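Local coordinates for 433aa long hypothetical phosphoribosylglycinamide formyl transferase (Pyrococcus horikoshii, PDB 2DWC), which is an uncharacterised archaeal member of the ATP-grasp superfamily that holds adenosine-5'-diphosphate in its ATP-grasp domain, at residues Y157-K162 with I199-H204. Residues are numbered along the deposited sequence; the frame is centred on the assembly and turned at random.
Sequences YPCHTK and IIVEEH. With ADP (adenosine-5'-diphosphate), chain H.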
loop_
_atom_site.group_PDB
_atom_site.type_symbol
_atom_site.label_atom_id
_atom_site.label_comp_id
_atom_site.label_asym_id
_atom_site.label_seq_id
_atom_site.Cartn_x
_atom_site.Cartn_y
_atom_site.Cartn_z
ATOM N N TYR B 157 -37.170 -19.478 -22.515
ATOM C CA TYR B 157 -36.458 -20.068 -21.392
ATOM C C TYR B 157 -35.136 -20.668 -21.861
ATOM O O TYR B 157 -34.990 -21.026 -23.028
ATOM C CB TYR B 157 -37.311 -21.146 -20.710
ATOM C CG TYR B 157 -38.707 -20.690 -20.318
ATOM C CD1 TYR B 157 -39.781 -20.818 -21.210
ATOM C CD2 TYR B 157 -38.959 -20.146 -19.057
ATOM C CE1 TYR B 157 -41.074 -20.415 -20.847
ATOM C CE2 TYR B 157 -40.241 -19.740 -18.684
ATOM C CZ TYR B 157 -41.298 -19.879 -19.584
ATOM O OH TYR B 157 -42.572 -19.488 -19.223
ATOM N N PRO B 158 -34.134 -20.729 -20.969
ATOM C CA PRO B 158 -34.187 -20.264 -19.581
ATOM C C PRO B 158 -33.996 -18.745 -19.598
ATOM O O PRO B 158 -33.311 -18.222 -20.471
ATOM C CB PRO B 158 -32.983 -20.957 -18.921
ATOM C CG PRO B 158 -32.623 -22.042 -19.861
ATOM C CD PRO B 158 -32.876 -21.444 -21.211
ATOM N N CYS B 159 -34.603 -18.047 -18.647
ATOM C CA CYS B 159 -34.443 -16.598 -18.573
ATOM C C CYS B 159 -34.124 -16.186 -17.135
ATOM O O CYS B 159 -34.322 -16.956 -16.193
ATOM C CB CYS B 159 -35.700 -15.874 -19.087
ATOM S SG CYS B 159 -37.253 -16.344 -18.262
ATOM N N HIS B 160 -33.596 -14.977 -16.979
ATOM C CA HIS B 160 -33.238 -14.460 -15.659
ATOM C C HIS B 160 -34.237 -13.396 -15.213
ATOM O O HIS B 160 -34.493 -12.455 -15.956
ATOM C CB HIS B 160 -31.847 -13.805 -15.712
ATOM C CG HIS B 160 -30.754 -14.748 -16.098
ATOM N ND1 HIS B 160 -29.981 -15.409 -15.167
ATOM C CD2 HIS B 160 -30.323 -15.166 -17.311
ATOM C CE1 HIS B 160 -29.119 -16.192 -15.791
ATOM N NE2 HIS B 160 -29.305 -16.064 -17.092
ATOM N N THR B 161 -34.774 -13.530 -14.007
ATOM C CA THR B 161 -35.700 -12.523 -13.482
ATOM C C THR B 161 -34.974 -11.827 -12.331
ATOM O O THR B 161 -34.390 -12.486 -11.478
ATOM C CB THR B 161 -37.002 -13.144 -12.915
ATOM O OG1 THR B 161 -36.682 -14.071 -11.875
ATOM C CG2 THR B 161 -37.771 -13.869 -14.010
ATOM N N LYS B 162 -35.025 -10.504 -12.305
ATOM C CA LYS B 162 -34.340 -9.750 -11.254
ATOM C C LYS B 162 -35.209 -8.626 -10.727
ATOM O O LYS B 162 -35.863 -7.913 -11.495
ATOM C CB LYS B 162 -33.027 -9.155 -11.795
ATOM C CG LYS B 162 -32.151 -10.126 -12.583
ATOM C CD LYS B 162 -31.009 -9.399 -13.327
ATOM C CE LYS B 162 -30.228 -10.351 -14.256
ATOM N NZ LYS B 162 -29.081 -9.648 -14.929
ATOM N N ILE B 199 -39.996 -6.134 -12.007
ATOM C CA ILE B 199 -38.995 -7.145 -12.324
ATOM C C ILE B 199 -38.484 -6.977 -13.747
ATOM O O ILE B 199 -39.232 -6.519 -14.625
ATOM C CB ILE B 199 -39.602 -8.573 -12.193
ATOM C CG1 ILE B 199 -39.907 -8.888 -10.723
ATOM C CG2 ILE B 199 -38.660 -9.602 -12.791
ATOM C CD1 ILE B 199 -40.585 -10.240 -10.501
ATOM N N ILE B 200 -37.205 -7.298 -13.976
ATOM C CA ILE B 200 -36.679 -7.242 -15.331
ATOM C C ILE B 200 -36.425 -8.701 -15.683
ATOM O O ILE B 200 -35.889 -9.468 -14.876
ATOM C CB ILE B 200 -35.360 -6.394 -15.475
ATOM C CG1 ILE B 200 -34.878 -6.452 -16.926
ATOM C CG2 ILE B 200 -34.283 -6.901 -14.521
ATOM C CD1 ILE B 200 -33.658 -5.594 -17.246
ATOM N N VAL B 201 -36.877 -9.092 -16.868
ATOM C CA VAL B 201 -36.717 -10.454 -17.348
ATOM C C VAL B 201 -35.743 -10.407 -18.508
ATOM O O VAL B 201 -35.986 -9.700 -19.492
ATOM C CB VAL B 201 -38.073 -11.035 -17.863
ATOM C CG1 VAL B 201 -37.858 -12.460 -18.361
ATOM C CG2 VAL B 201 -39.106 -11.023 -16.735
ATOM N N GLU B 202 -34.650 -11.165 -18.414
ATOM C CA GLU B 202 -33.637 -11.140 -19.467
ATOM C C GLU B 202 -33.355 -12.487 -20.106
ATOM O O GLU B 202 -33.403 -13.517 -19.436
ATOM C CB GLU B 202 -32.286 -10.651 -18.901
ATOM C CG GLU B 202 -32.333 -9.329 -18.163
ATOM C CD GLU B 202 -30.951 -8.933 -17.610
ATOM O OE1 GLU B 202 -30.887 -8.040 -16.748
ATOM O OE2 GLU B 202 -29.940 -9.521 -18.049
ATOM N N GLU B 203 -32.976 -12.461 -21.383
ATOM C CA GLU B 203 -32.593 -13.706 -22.043
ATOM C C GLU B 203 -31.271 -14.206 -21.438
ATOM O O GLU B 203 -30.444 -13.409 -20.965
ATOM C CB GLU B 203 -32.396 -13.495 -23.541
ATOM C CG GLU B 203 -31.431 -12.407 -23.866
ATOM C CD GLU B 203 -30.797 -12.571 -25.227
ATOM O OE1 GLU B 203 -30.320 -11.562 -25.760
ATOM O OE2 GLU B 203 -30.761 -13.703 -25.762
ATOM N N HIS B 204 -31.068 -15.521 -21.444
ATOM C CA HIS B 204 -29.838 -16.084 -20.910
ATOM C C HIS B 204 -28.713 -15.944 -21.921
ATOM O O HIS B 204 -28.844 -16.368 -23.070
ATOM C CB HIS B 204 -30.017 -17.562 -20.564
ATOM C CG HIS B 204 -28.765 -18.214 -20.065
ATOM N ND1 HIS B 204 -28.198 -17.900 -18.848
ATOM C CD2 HIS B 204 -27.957 -19.144 -20.628
ATOM C CE1 HIS B 204 -27.096 -18.610 -18.681
ATOM N NE2 HIS B 204 -26.927 -19.373 -19.747
HETATM P PB ADP H . -26.069 -8.515 -9.291
HETATM O O1B ADP H . -25.335 -7.270 -8.973
HETATM O O2B ADP H . -25.459 -9.975 -8.988
HETATM O O3B ADP H . -27.669 -8.537 -9.465
HETATM P PA ADP H . -26.686 -9.478 -11.852
HETATM O O1A ADP H . -27.911 -9.980 -11.191
HETATM O O2A ADP H . -27.044 -8.527 -13.099
HETATM O O3A ADP H . -25.769 -8.591 -10.870
HETATM O "O5'" ADP H . -25.768 -10.675 -12.407
HETATM C "C5'" ADP H . -25.272 -11.677 -11.518
HETATM C "C4'" ADP H . -24.768 -12.861 -12.343
HETATM O "O4'" ADP H . -25.844 -13.633 -12.899
HETATM C "C3'" ADP H . -23.996 -12.337 -13.553
HETATM O "O3'" ADP H . -22.667 -11.999 -13.148
HETATM C "C2'" ADP H . -23.982 -13.629 -14.365
HETATM O "O2'" ADP H . -23.129 -14.582 -13.724
HETATM C "C1'" ADP H . -25.441 -14.061 -14.214
HETATM N N9 ADP H . -26.308 -13.363 -15.192
HETATM C C8 ADP H . -27.009 -12.254 -14.977
HETATM N N7 ADP H . -27.687 -11.935 -16.081
HETATM C C5 ADP H . -27.417 -12.850 -17.000
HETATM C C6 ADP H . -27.808 -13.044 -18.324
HETATM N N6 ADP H . -28.679 -12.220 -18.896
HETATM N N1 ADP H . -27.316 -14.095 -18.995
HETATM C C2 ADP H . -26.479 -14.943 -18.426
HETATM N N3 ADP H . -26.090 -14.791 -17.170
HETATM C C4 ADP H . -26.536 -13.765 -16.439
HETATM O O HOH W 1 -33.107 -17.190 -22.853
#
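His160, on strand 159-163, and His204, in the loop just past strand 199-203, meet rim to rim beside the adenine of ADP, with His160 NE2 hydrogen-bonded to His204 ND1 at 2.8 Å. Their planes differ by only 25°, and neither ring lies over the other; instead His160 turns one face to the nucleotide, with ADP C5 3.7 Å above the ring plane. Phe174, on strand 173-175, meets both imidazoles. The site lies in an ATP-grasp domain, where an antiparallel sheet supplies one wall of the nucleotide pocket; strands 159-163 and 199-203 are its two central members. Hydrogen-bonded pairing of His160 with Glu202 and of Lys162 with Ile200 sets the register and puts all four side chains on the face that receives ADP. The other face carries Thr161 beside Val201, whose side chain packs on helix 145-155.

Register also brings together the charged groups of Lys162 and Glu202, whose side chains cross at about a right angle. Lys162 CG stands anti to the carbonyl carbon (chi1 -47°), and the extended chain beyond it carries NZ to ADP, where it donates to N7 at 2.9 Å and to the phosphate oxygen O2A at 3.0 Å. Its salt bridge to Glu202 OE1 is weak as a hydrogen bond, and the carboxylate probably offsets part of the ammonium charge. Glu202 OE2 takes a hydrogen bond from ADP N6 and has a second partner in Ser137 OG. Pro158 follows a cis peptide bond, and its O accepts a hydrogen bond from a water that in turn accepts one from His204 N. One residue before His204, Glu203 O accepts a hydrogen bond from ADP N6 at 3.0 Å.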